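Phosphoribosylaminoimidazole-succinocarboxamide synthase (Pyrococcus horikoshii, PDB 4O7R) catalyses the ATP-dependent joining of L-aspartate to carboxyaminoimidazole ribonucleotide, giving SAICAR in de novo purine biosynthesis. Local coordinates at residues Trp47-Leu52 / Glu191-Thr196; Ile170-Lys175 / Thr196-Asp201. All coordinates share one frame; numbering follows the deposited sequence.

Interaction 1: Trp47-Leu52 / Glu191-Thr196. With U5P (uridine-5'-monophosphate), chain B.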
# COMPACT_ATOMS: atom_id res chain seq x y z
N TRP A 47 -16.22 -12.06 26.73
CA TRP A 47 -16.94 -13.32 26.61
C TRP A 47 -17.49 -13.48 25.23
O TRP A 47 -17.39 -14.56 24.66
CB TRP A 47 -18.05 -13.41 27.65
CG TRP A 47 -18.60 -14.81 27.80
CD1 TRP A 47 -18.16 -15.81 28.69
CD2 TRP A 47 -19.68 -15.43 27.04
NE1 TRP A 47 -18.89 -16.95 28.54
CE2 TRP A 47 -19.82 -16.80 27.57
CE3 TRP A 47 -20.53 -15.01 26.03
CZ2 TRP A 47 -20.77 -17.69 27.07
CZ3 TRP A 47 -21.49 -15.91 25.53
CH2 TRP A 47 -21.60 -17.22 26.04
N LEU A 48 -18.05 -12.41 24.67
CA LEU A 48 -18.67 -12.49 23.36
C LEU A 48 -17.65 -12.74 22.27
O LEU A 48 -17.79 -13.66 21.47
CB LEU A 48 -19.49 -11.24 23.06
CG LEU A 48 -20.81 -11.14 23.82
CD1 LEU A 48 -21.30 -9.70 23.82
CD2 LEU A 48 -21.85 -12.08 23.23
N ASN A 49 -16.60 -11.92 22.25
CA ASN A 49 -15.51 -12.07 21.31
C ASN A 49 -14.75 -13.40 21.43
O ASN A 49 -14.36 -13.97 20.39
CB ASN A 49 -14.57 -10.88 21.43
CG ASN A 49 -15.19 -9.62 20.86
OD1 ASN A 49 -16.30 -9.65 20.33
ND2 ASN A 49 -14.48 -8.51 20.96
N ALA A 50 -14.57 -13.88 22.66
CA ALA A 50 -13.97 -15.20 22.90
C ALA A 50 -14.78 -16.33 22.26
O ALA A 50 -14.24 -17.19 21.56
CB ALA A 50 -13.82 -15.45 24.38
N GLN A 51 -16.08 -16.30 22.51
CA GLN A 51 -17.02 -17.30 22.05
C GLN A 51 -17.27 -17.25 20.56
O GLN A 51 -17.46 -18.29 19.91
CB GLN A 51 -18.35 -17.11 22.78
CG GLN A 51 -18.25 -17.39 24.28
CD GLN A 51 -18.03 -18.86 24.55
OE1 GLN A 51 -18.73 -19.71 23.98
NE2 GLN A 51 -17.07 -19.18 25.42
N LEU A 52 -17.31 -16.04 20.01
CA LEU A 52 -17.44 -15.90 18.57
C LEU A 52 -16.15 -16.31 17.87
O LEU A 52 -16.19 -16.92 16.80
CB LEU A 52 -17.88 -14.49 18.22
CG LEU A 52 -19.35 -14.22 18.57
CD1 LEU A 52 -19.64 -12.73 18.53
CD2 LEU A 52 -20.33 -15.01 17.69
N GLU A 191 -7.64 -13.38 16.62
CA GLU A 191 -9.05 -13.56 16.91
C GLU A 191 -9.88 -13.31 15.66
O GLU A 191 -9.38 -12.73 14.68
CB GLU A 191 -9.48 -12.56 18.02
CG GLU A 191 -9.66 -11.12 17.53
CD GLU A 191 -10.13 -10.16 18.63
OE1 GLU A 191 -11.34 -10.15 18.95
OE2 GLU A 191 -9.28 -9.38 19.14
N ILE A 192 -11.15 -13.74 15.69
CA ILE A 192 -12.13 -13.34 14.67
C ILE A 192 -13.41 -13.01 15.42
O ILE A 192 -14.07 -13.90 15.93
CB ILE A 192 -12.38 -14.43 13.59
CG1 ILE A 192 -11.07 -14.86 12.93
CG2 ILE A 192 -13.34 -13.91 12.51
CD1 ILE A 192 -11.19 -16.10 12.07
N SER A 193 -13.77 -11.73 15.50
CA SER A 193 -14.82 -11.30 16.39
C SER A 193 -15.42 -10.03 15.82
O SER A 193 -14.91 -9.52 14.81
CB SER A 193 -14.23 -11.05 17.79
OG SER A 193 -13.49 -9.84 17.84
N PRO A 194 -16.51 -9.51 16.43
CA PRO A 194 -17.09 -8.26 15.94
C PRO A 194 -16.16 -7.05 16.14
O PRO A 194 -16.45 -5.97 15.61
CB PRO A 194 -18.38 -8.12 16.75
CG PRO A 194 -18.71 -9.51 17.21
CD PRO A 194 -17.35 -10.12 17.48
N ASP A 195 -15.08 -7.24 16.90
CA ASP A 195 -14.00 -6.26 17.02
C ASP A 195 -13.17 -6.16 15.73
O ASP A 195 -12.73 -5.07 15.36
CB ASP A 195 -13.04 -6.67 18.14
CG ASP A 195 -13.32 -5.99 19.49
OD1 ASP A 195 -12.36 -5.82 20.25
OD2 ASP A 195 -14.47 -5.68 19.82
N THR A 196 -12.95 -7.29 15.05
CA THR A 196 -11.98 -7.38 13.94
C THR A 196 -12.63 -7.66 12.55
O THR A 196 -11.94 -7.91 11.54
CB THR A 196 -10.84 -8.39 14.25
OG1 THR A 196 -11.38 -9.70 14.47
CG2 THR A 196 -10.09 -7.94 15.52
N1 U5P B . -9.19 -3.86 11.72
C2 U5P B . -8.75 -4.53 12.90
N3 U5P B . -7.68 -4.07 13.59
C4 U5P B . -7.04 -2.95 13.17
C5 U5P B . -7.45 -2.27 12.01
C6 U5P B . -8.54 -2.75 11.29
O2 U5P B . -9.33 -5.55 13.30
O4 U5P B . -6.06 -2.52 13.81
C1' U5P B . -10.35 -4.37 10.96
C2' U5P B . -11.53 -3.42 11.04
O2' U5P B . -12.37 -3.69 12.17
C3' U5P B . -12.23 -3.70 9.72
C4' U5P B . -11.10 -4.03 8.74
O3' U5P B . -13.02 -4.87 9.86
O4' U5P B . -10.03 -4.51 9.56
C5' U5P B . -10.65 -2.84 7.88
O5' U5P B . -10.24 -1.76 8.72
P U5P B . -9.97 -0.26 8.20
O1P U5P B . -11.12 0.12 7.34
O2P U5P B . -9.88 0.54 9.50
O3P U5P B . -8.64 -0.36 7.48
O HOH W 1 -11.48 -9.00 21.40
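N49 of helix 45-62 meets D195 of the loop before strand 197-201 through a weak hydrogen bond. N49 ND2 lies 3.1 Å from D195 OD2, with the amide and carboxylate planes 75° apart. D195 OD2 also bonds Y224 OH, and D195 OD1 forms a salt bridge with K45. N49 CG stands beside its own backbone N (chi1 -72°), which carries the amide across S193. Water 1 makes a second polar link. It accepts from N49 ND2 at 3.1 Å and donates to E191 OE1 at 2.7 Å. S193 OG helps shape the loop by accepting from D195 N at 3.2 Å, an ST turn. E191 also pairs with K13.

The apolar part is L52 CD1, which packs on P194 CG at 3.6 Å, the two side chains at about a right angle. N49 OD1 sits 3.1 Å from P194 CD and is buried without a polar partner. With an alanine in place of N49, D195 OD2 would probably keep Y224 but lose its amide donor, and water 1 would lose the N-H it accepts. The chemistry implies that a single buried amide ties the helix to two loop carboxylates, one by a weak direct bond and one through water.

Interaction 2: Ile170-Lys175 / Thr196-Asp201. With U5P (uridine-5'-monophosphate), chain B.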
# COMPACT_ATOMS: atom_id res chain seq x y z
N ILE A 170 -24.13 -9.37 6.20
CA ILE A 170 -23.12 -9.09 5.19
C ILE A 170 -21.76 -8.93 5.85
O ILE A 170 -21.61 -8.09 6.76
CB ILE A 170 -23.42 -7.83 4.36
CG1 ILE A 170 -24.80 -7.90 3.69
CG2 ILE A 170 -22.37 -7.64 3.27
CD1 ILE A 170 -25.44 -6.53 3.55
N LEU A 171 -20.79 -9.74 5.40
CA LEU A 171 -19.38 -9.56 5.77
C LEU A 171 -18.71 -8.47 4.90
O LEU A 171 -18.30 -8.69 3.75
CB LEU A 171 -18.60 -10.88 5.70
CG LEU A 171 -17.12 -10.86 6.11
CD1 LEU A 171 -16.93 -10.58 7.59
CD2 LEU A 171 -16.50 -12.19 5.76
N VAL A 172 -18.60 -7.29 5.48
CA VAL A 172 -18.09 -6.12 4.78
C VAL A 172 -16.56 -6.20 4.56
O VAL A 172 -16.08 -6.16 3.42
CB VAL A 172 -18.55 -4.88 5.57
CG1 VAL A 172 -17.84 -3.60 5.16
CG2 VAL A 172 -20.08 -4.77 5.51
N ASP A 173 -15.83 -6.36 5.66
CA ASP A 173 -14.38 -6.56 5.64
C ASP A 173 -13.99 -7.23 6.96
O ASP A 173 -14.85 -7.45 7.82
CB ASP A 173 -13.63 -5.21 5.46
CG ASP A 173 -14.02 -4.18 6.50
OD1 ASP A 173 -14.24 -4.58 7.65
OD2 ASP A 173 -14.12 -2.97 6.19
N PHE A 174 -12.71 -7.55 7.13
CA PHE A 174 -12.23 -8.12 8.38
C PHE A 174 -10.72 -8.22 8.36
O PHE A 174 -10.13 -8.27 7.28
CB PHE A 174 -12.87 -9.51 8.63
CG PHE A 174 -12.47 -10.56 7.63
CD1 PHE A 174 -11.38 -11.39 7.87
CD2 PHE A 174 -13.20 -10.75 6.47
CE1 PHE A 174 -11.01 -12.36 6.95
CE2 PHE A 174 -12.84 -11.73 5.55
CZ PHE A 174 -11.74 -12.55 5.79
N LYS A 175 -10.11 -8.26 9.54
CA LYS A 175 -8.65 -8.34 9.68
C LYS A 175 -8.25 -9.74 10.21
O LYS A 175 -8.91 -10.28 11.12
CB LYS A 175 -8.15 -7.24 10.61
CG LYS A 175 -6.63 -7.16 10.83
CD LYS A 175 -6.13 -8.00 12.01
CE LYS A 175 -6.69 -7.50 13.35
NZ LYS A 175 -6.35 -8.34 14.55
N THR A 196 -12.95 -7.29 15.05
CA THR A 196 -11.98 -7.38 13.94
C THR A 196 -12.63 -7.66 12.55
O THR A 196 -11.94 -7.91 11.54
CB THR A 196 -10.84 -8.39 14.25
OG1 THR A 196 -11.38 -9.70 14.47
CG2 THR A 196 -10.09 -7.94 15.52
N CYS A 197 -13.96 -7.57 12.52
CA CYS A 197 -14.74 -7.65 11.30
C CYS A 197 -15.72 -6.50 11.27
O CYS A 197 -16.11 -5.99 12.32
CB CYS A 197 -15.57 -8.93 11.25
SG CYS A 197 -14.68 -10.48 11.53
N ARG A 198 -16.13 -6.11 10.07
CA ARG A 198 -17.37 -5.37 9.90
C ARG A 198 -18.49 -6.33 9.51
O ARG A 198 -18.31 -7.19 8.62
CB ARG A 198 -17.24 -4.23 8.88
CG ARG A 198 -16.33 -3.10 9.34
CD ARG A 198 -16.48 -1.86 8.46
NE ARG A 198 -15.84 -0.74 9.13
CZ ARG A 198 -14.56 -0.40 8.99
NH1 ARG A 198 -13.77 -1.05 8.13
NH2 ARG A 198 -14.07 0.63 9.69
N PHE A 199 -19.62 -6.20 10.20
CA PHE A 199 -20.82 -6.98 9.96
C PHE A 199 -22.00 -6.04 9.76
O PHE A 199 -22.31 -5.23 10.64
CB PHE A 199 -21.13 -7.84 11.19
CG PHE A 199 -20.12 -8.91 11.47
CD1 PHE A 199 -19.57 -9.67 10.43
CD2 PHE A 199 -19.74 -9.19 12.78
CE1 PHE A 199 -18.66 -10.68 10.71
CE2 PHE A 199 -18.83 -10.19 13.06
CZ PHE A 199 -18.28 -10.94 12.03
N TRP A 200 -22.67 -6.12 8.61
CA TRP A 200 -23.91 -5.36 8.42
C TRP A 200 -25.11 -6.25 8.38
O TRP A 200 -25.04 -7.37 7.88
CB TRP A 200 -23.88 -4.50 7.17
CG TRP A 200 -22.87 -3.39 7.18
CD1 TRP A 200 -22.05 -2.98 8.25
CD2 TRP A 200 -22.55 -2.48 6.08
NE1 TRP A 200 -21.25 -1.94 7.86
CE2 TRP A 200 -21.51 -1.58 6.58
CE3 TRP A 200 -23.00 -2.33 4.78
CZ2 TRP A 200 -20.97 -0.58 5.78
CZ3 TRP A 200 -22.44 -1.33 3.98
CH2 TRP A 200 -21.44 -0.47 4.48
N ASP A 201 -26.23 -5.78 8.93
CA ASP A 201 -27.49 -6.49 8.75
C ASP A 201 -27.83 -6.49 7.28
O ASP A 201 -27.80 -5.43 6.65
CB ASP A 201 -28.64 -5.85 9.53
CG ASP A 201 -29.96 -6.55 9.27
OD1 ASP A 201 -30.02 -7.74 9.63
OD2 ASP A 201 -30.89 -5.96 8.68
N1 U5P B . -9.19 -3.86 11.72
C2 U5P B . -8.75 -4.53 12.90
N3 U5P B . -7.68 -4.07 13.59
C4 U5P B . -7.04 -2.95 13.17
C5 U5P B . -7.45 -2.27 12.01
C6 U5P B . -8.54 -2.75 11.29
O2 U5P B . -9.33 -5.55 13.30
O4 U5P B . -6.06 -2.52 13.81
C1' U5P B . -10.35 -4.37 10.96
C2' U5P B . -11.53 -3.42 11.04
O2' U5P B . -12.37 -3.69 12.17
C3' U5P B . -12.23 -3.70 9.72
C4' U5P B . -11.10 -4.03 8.74
O3' U5P B . -13.02 -4.87 9.86
O4' U5P B . -10.03 -4.51 9.56
C5' U5P B . -10.65 -2.84 7.88
O5' U5P B . -10.24 -1.76 8.72
P U5P B . -9.97 -0.26 8.20
O1P U5P B . -11.12 0.12 7.34
O2P U5P B . -9.88 0.54 9.50
O3P U5P B . -8.64 -0.36 7.48
O HOH W 2 -11.45 -11.06 11.91
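I170-K175 and T196-D201 run as antiparallel neighbours in a beta sheet, their axes 168° apart, with paired backbone bonds between I170 and W200. A beta bulge interrupts the ladder: V172 and D173 together lie opposite R198. V172 N donates to R198 O at 3.2 Å, and R198 N donates to D173 O at 2.9 Å. Past the bulge, K175 N bonds T196 O.

The side chains form two groups. On one face, L171 CD1 touches F199 CE1 at 3.6 Å, the two side chains pointing the same way, and F174 CB lies against C197 SG. Helix 143-166 covers this face. On the other side, V172 CG2 makes a CH-pi contact over the five-membered ring of W200, 3.5 Å from its centroid.

D173 and R198 reach the bound UMP together. With D173 CG between its backbone N and carbonyl carbon (chi1 55°), the carboxylate lies between the ribose and R198. Its OD1 takes a hydrogen bond from U5P O3' at 2.5 Å. R198 NE forms a salt bridge with D211, while R198 NH1 meets D173 OD2 on the syn side at 2.8 Å and donates to U5P O1P at 3.0 Å.

The two contacts lie 12 Å apart, centre to centre, and they share T196. Along the chain their segments alternate: 47-52, 170-175, 191-196, then 196-201. The loop that meets helix 45-62 in interaction 1 therefore leads straight into the strand of interaction 2, which pairs with strand 169-180. The contacts also touch each other. I192 CG2 packs on C197 SG, and P194 CA packs on F199 CE2. Both approach the bound UMP, interaction 1 at its uracil and ribose oxygens, interaction 2 also at its phosphate. The helix packs on the far side of the loop, while the end of the loop and the sheet line the ligand. The UMP probably occupies the site of the substrate ribonucleotide.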